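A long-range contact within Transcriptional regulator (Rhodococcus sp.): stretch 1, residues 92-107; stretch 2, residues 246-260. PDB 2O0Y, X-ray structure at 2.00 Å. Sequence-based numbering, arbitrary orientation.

Stretch 1 (92-107) TWAPPEEVVDIMRQLS
Stretch 2 (246-260) AAAEEISAIGLPGLD

Two helices run almost exactly antiparallel, at 178°, with axes 9.8 Å apart at closest approach. Residues 92-96 lead into helix 97-107, with Pro96 at the N-cap; helix 246-254 ends opposite that entry and passes into a tail, 255-260. The register is read in opposite directions along the two stretches: CA to CA, Trp93 lies 7.4 Å from Gly258, Pro95 6.2 Å from Leu256, Val99 5.7 Å from Ile251, and Ile102 6.2 Å from Ala247. Gly255 leaves the helix at phi/psi 107/157 and Gly258 turns at 105/-29. Both conformations would jam a CB against the preceding carbonyl; at Gly258 an ideal CB would also fall 2.6 Å from Trp93 NE1.

Between the helices the chemistry is apolar. Ile102 (m, t) is a knob among Ala247, Glu250, Ile251 and Ile254: its CG2 lies 3.6 Å from Ala247 CB, and its CD1 3.5 Å from Ile254 CD1. Ala247 CB also meets Leu106 CD2 at 4.0 Å, Leu106 being t, p. About one helical turn back toward the N terminus, Val99 (t) places CG2 3.7 Å from Ile254 CG2 and CG1 4.0 Å from Ile251 CG2. Ile251 and Ile254 share the m, t rotamer; the CA-to-CB bond of Ile251 points sideways, yet the end of the side chain comes nearer.

Around the helix ends, prolines and Leu256 continue the packing. Pro96 CG sits 3.9 Å from Pro257 CD, and Leu256 (m, t) brings CD2 within 4.1 Å of Val99 CG1. The contact also buries Gly255 O with no partner in the model, 3.6 Å from Pro96 CG.

Trp93 (chi1 180°, chi2 85°) supplies the direct hydrogen bond, NE1 donating to Pro257 O at 3.0 Å and 166°, at the ring edge. Trp93 CZ2 packs 3.6 Å from Leu259 CG (Leu259 is m, t). A water bridges the stretches here, donating to Ala94 O at 2.8 Å and Pro257 O at 3.0 Å.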

# COMPACT_ATOMS: atom_id res chain seq x y z
N THR B 92 9.35 -4.92 6.08
CA THR B 92 9.73 -5.42 7.40
C THR B 92 8.66 -6.31 8.00
O THR B 92 8.84 -6.76 9.08
CB THR B 92 10.02 -4.28 8.41
OG1 THR B 92 8.87 -3.43 8.54
CG2 THR B 92 11.24 -3.44 7.95
N TRP B 93 7.55 -6.54 7.31
CA TRP B 93 6.51 -7.40 7.85
C TRP B 93 7.11 -8.79 8.10
O TRP B 93 7.84 -9.30 7.25
CB TRP B 93 5.28 -7.52 6.90
CG TRP B 93 4.25 -8.43 7.51
CD1 TRP B 93 3.29 -8.08 8.42
CD2 TRP B 93 4.12 -9.85 7.32
NE1 TRP B 93 2.58 -9.20 8.81
CE2 TRP B 93 3.06 -10.29 8.13
CE3 TRP B 93 4.81 -10.80 6.53
CZ2 TRP B 93 2.67 -11.64 8.21
CZ3 TRP B 93 4.41 -12.15 6.58
CH2 TRP B 93 3.36 -12.55 7.41
N ALA B 94 6.76 -9.41 9.22
CA ALA B 94 7.11 -10.81 9.48
C ALA B 94 6.00 -11.37 10.32
O ALA B 94 5.37 -10.61 11.03
CB ALA B 94 8.40 -10.89 10.26
N PRO B 95 5.73 -12.71 10.24
CA PRO B 95 4.73 -13.28 11.17
C PRO B 95 5.21 -13.18 12.62
O PRO B 95 6.41 -13.01 12.84
CB PRO B 95 4.63 -14.76 10.74
CG PRO B 95 5.41 -14.86 9.39
CD PRO B 95 6.36 -13.72 9.36
N PRO B 96 4.30 -13.32 13.61
CA PRO B 96 4.83 -13.42 14.96
C PRO B 96 5.88 -14.54 15.03
O PRO B 96 5.76 -15.56 14.33
CB PRO B 96 3.59 -13.78 15.77
CG PRO B 96 2.46 -13.20 15.04
CD PRO B 96 2.82 -13.40 13.59
N GLU B 97 6.93 -14.35 15.84
CA GLU B 97 7.99 -15.34 15.92
C GLU B 97 7.43 -16.72 16.35
O GLU B 97 7.93 -17.75 15.89
CB GLU B 97 9.18 -14.80 16.78
CG GLU B 97 9.37 -15.41 18.12
CD GLU B 97 10.51 -14.72 18.93
N GLU B 98 6.38 -16.74 17.16
CA GLU B 98 5.70 -18.02 17.52
C GLU B 98 5.03 -18.69 16.34
O GLU B 98 4.89 -19.90 16.32
CB GLU B 98 4.63 -17.82 18.58
CG GLU B 98 5.17 -17.65 19.99
CD GLU B 98 4.05 -17.69 21.05
OE1 GLU B 98 2.85 -17.47 20.67
OE2 GLU B 98 4.39 -17.92 22.25
N VAL B 99 4.56 -17.89 15.38
CA VAL B 99 4.02 -18.47 14.14
C VAL B 99 5.18 -19.05 13.28
O VAL B 99 5.08 -20.13 12.72
CB VAL B 99 3.26 -17.39 13.36
CG1 VAL B 99 3.10 -17.77 11.86
CG2 VAL B 99 1.89 -17.07 14.09
N VAL B 100 6.28 -18.33 13.17
CA VAL B 100 7.47 -18.90 12.49
C VAL B 100 7.94 -20.21 13.15
O VAL B 100 8.18 -21.20 12.45
CB VAL B 100 8.59 -17.88 12.34
CG1 VAL B 100 9.71 -18.47 11.52
CG2 VAL B 100 8.03 -16.63 11.60
N ASP B 101 8.00 -20.25 14.47
CA ASP B 101 8.29 -21.53 15.18
C ASP B 101 7.35 -22.65 14.73
O ASP B 101 7.79 -23.77 14.45
CB ASP B 101 8.18 -21.39 16.70
CG ASP B 101 9.22 -20.47 17.28
OD1 ASP B 101 10.22 -20.19 16.60
OD2 ASP B 101 9.01 -20.02 18.44
N ILE B 102 6.05 -22.37 14.67
CA ILE B 102 5.10 -23.44 14.26
C ILE B 102 5.38 -23.89 12.83
O ILE B 102 5.34 -25.06 12.54
CB ILE B 102 3.61 -22.96 14.40
CG1 ILE B 102 3.21 -22.85 15.88
CG2 ILE B 102 2.66 -23.89 13.66
CD1 ILE B 102 1.96 -21.92 16.09
N MSE B 103 5.68 -22.96 11.93
CA MSE B 103 5.95 -23.30 10.53
C MSE B 103 7.24 -24.11 10.44
O MSE B 103 7.37 -25.04 9.64
CB MSE B 103 6.09 -22.00 9.72
CG MSE B 103 4.83 -21.17 9.64
SE MSE B 103 5.18 -19.46 8.68
CE MSE B 103 5.85 -20.09 6.93
N ARG B 104 8.22 -23.72 11.23
CA ARG B 104 9.50 -24.42 11.25
C ARG B 104 9.30 -25.85 11.72
O ARG B 104 9.77 -26.82 11.09
CB ARG B 104 10.52 -23.66 12.13
CG ARG B 104 11.93 -24.13 11.90
CD ARG B 104 12.90 -23.57 12.94
NE ARG B 104 12.92 -22.09 12.82
CZ ARG B 104 12.44 -21.23 13.72
NH1 ARG B 104 12.53 -19.93 13.46
NH2 ARG B 104 11.89 -21.65 14.87
N GLN B 105 8.52 -26.03 12.80
CA GLN B 105 8.28 -27.39 13.28
C GLN B 105 7.49 -28.24 12.26
O GLN B 105 7.76 -29.42 12.05
CB GLN B 105 7.60 -27.35 14.66
CG GLN B 105 7.46 -28.72 15.31
CD GLN B 105 8.81 -29.35 15.62
OE1 GLN B 105 9.71 -28.68 16.12
NE2 GLN B 105 8.95 -30.65 15.31
N LEU B 106 6.51 -27.64 11.61
CA LEU B 106 5.74 -28.30 10.54
C LEU B 106 6.69 -28.75 9.44
O LEU B 106 6.56 -29.86 8.92
CB LEU B 106 4.71 -27.29 9.93
CG LEU B 106 3.85 -27.89 8.82
CD1 LEU B 106 3.19 -29.24 9.33
CD2 LEU B 106 2.82 -26.86 8.32
N SER B 107 7.62 -27.88 9.05
CA SER B 107 8.61 -28.29 8.03
C SER B 107 9.43 -29.50 8.50
O SER B 107 9.61 -30.47 7.75
CB SER B 107 9.53 -27.13 7.67
OG SER B 107 10.34 -27.54 6.61
N ALA B 246 -3.26 -28.97 12.35
CA ALA B 246 -2.96 -28.48 13.71
C ALA B 246 -2.23 -27.15 13.66
O ALA B 246 -2.53 -26.25 14.43
CB ALA B 246 -2.13 -29.50 14.47
N ALA B 247 -1.24 -27.04 12.77
CA ALA B 247 -0.43 -25.81 12.65
C ALA B 247 -1.30 -24.65 12.24
O ALA B 247 -1.18 -23.55 12.79
CB ALA B 247 0.66 -26.04 11.59
N ALA B 248 -2.15 -24.87 11.25
CA ALA B 248 -3.06 -23.80 10.80
C ALA B 248 -3.95 -23.31 11.96
O ALA B 248 -4.16 -22.11 12.18
CB ALA B 248 -3.90 -24.29 9.60
N GLU B 249 -4.48 -24.26 12.71
CA GLU B 249 -5.37 -23.95 13.81
C GLU B 249 -4.61 -23.09 14.82
O GLU B 249 -5.12 -22.08 15.28
CB GLU B 249 -5.86 -25.25 14.47
CG GLU B 249 -6.85 -26.03 13.59
CD GLU B 249 -7.36 -27.36 14.19
OE1 GLU B 249 -6.87 -27.78 15.28
OE2 GLU B 249 -8.26 -27.99 13.56
N GLU B 250 -3.39 -23.53 15.18
CA GLU B 250 -2.53 -22.82 16.15
C GLU B 250 -2.15 -21.42 15.68
O GLU B 250 -2.17 -20.50 16.46
CB GLU B 250 -1.27 -23.63 16.40
CG GLU B 250 -1.54 -24.94 17.20
CD GLU B 250 -0.44 -25.96 17.09
OE1 GLU B 250 0.71 -25.58 16.84
OE2 GLU B 250 -0.71 -27.16 17.27
N ILE B 251 -1.78 -21.28 14.41
CA ILE B 251 -1.42 -19.97 13.82
C ILE B 251 -2.63 -19.03 13.77
O ILE B 251 -2.53 -17.82 14.09
CB ILE B 251 -0.78 -20.18 12.38
CG1 ILE B 251 0.61 -20.81 12.51
CG2 ILE B 251 -0.69 -18.89 11.64
CD1 ILE B 251 1.11 -21.40 11.15
N SER B 252 -3.79 -19.54 13.39
CA SER B 252 -4.99 -18.72 13.38
C SER B 252 -5.32 -18.32 14.83
O SER B 252 -5.75 -17.18 15.06
CB SER B 252 -6.17 -19.44 12.73
OG SER B 252 -5.99 -19.55 11.32
N ALA B 253 -5.13 -19.22 15.79
CA ALA B 253 -5.36 -18.84 17.21
C ALA B 253 -4.48 -17.69 17.67
O ALA B 253 -4.96 -16.81 18.37
CB ALA B 253 -5.23 -20.04 18.16
N ILE B 254 -3.20 -17.72 17.30
CA ILE B 254 -2.23 -16.66 17.63
C ILE B 254 -2.58 -15.37 16.88
O ILE B 254 -2.60 -14.29 17.46
CB ILE B 254 -0.78 -17.12 17.24
CG1 ILE B 254 -0.29 -18.18 18.23
CG2 ILE B 254 0.23 -15.96 17.25
CD1 ILE B 254 0.85 -19.02 17.69
N GLY B 255 -2.80 -15.48 15.56
CA GLY B 255 -3.24 -14.34 14.80
C GLY B 255 -2.11 -13.81 13.94
O GLY B 255 -0.94 -14.04 14.26
N LEU B 256 -2.46 -13.11 12.85
CA LEU B 256 -1.44 -12.64 11.92
C LEU B 256 -1.58 -11.13 11.74
O LEU B 256 -2.13 -10.69 10.75
CB LEU B 256 -1.59 -13.34 10.58
CG LEU B 256 -1.21 -14.84 10.57
CD1 LEU B 256 -1.74 -15.49 9.31
CD2 LEU B 256 0.32 -15.01 10.64
N PRO B 257 -1.07 -10.36 12.72
CA PRO B 257 -1.15 -8.89 12.66
C PRO B 257 -0.56 -8.39 11.35
O PRO B 257 0.53 -8.80 10.96
CB PRO B 257 -0.29 -8.47 13.85
CG PRO B 257 -0.45 -9.61 14.83
CD PRO B 257 -0.36 -10.81 13.94
N GLY B 258 -1.27 -7.55 10.63
CA GLY B 258 -0.73 -7.12 9.33
C GLY B 258 -1.43 -7.76 8.16
O GLY B 258 -1.50 -7.18 7.10
N LEU B 259 -1.93 -8.98 8.39
CA LEU B 259 -2.77 -9.74 7.46
C LEU B 259 -4.12 -9.88 8.12
O LEU B 259 -5.13 -9.71 7.47
CB LEU B 259 -2.21 -11.17 7.22
CG LEU B 259 -0.73 -11.38 6.94
CD1 LEU B 259 -0.43 -12.82 6.60
CD2 LEU B 259 -0.29 -10.49 5.79
N ASP B 260 -4.09 -10.33 9.39
CA ASP B 260 -5.13 -10.25 10.45
C ASP B 260 -5.26 -11.48 11.35
O ASP B 260 -5.08 -11.42 12.58
CB ASP B 260 -6.48 -9.70 9.98
CG ASP B 260 -6.41 -8.23 9.70
OD1 ASP B 260 -5.90 -7.47 10.56
OD2 ASP B 260 -6.87 -7.82 8.61
OXT ASP B 260 -5.52 -12.57 10.92
O HOH W 1 2.83 -10.17 12.20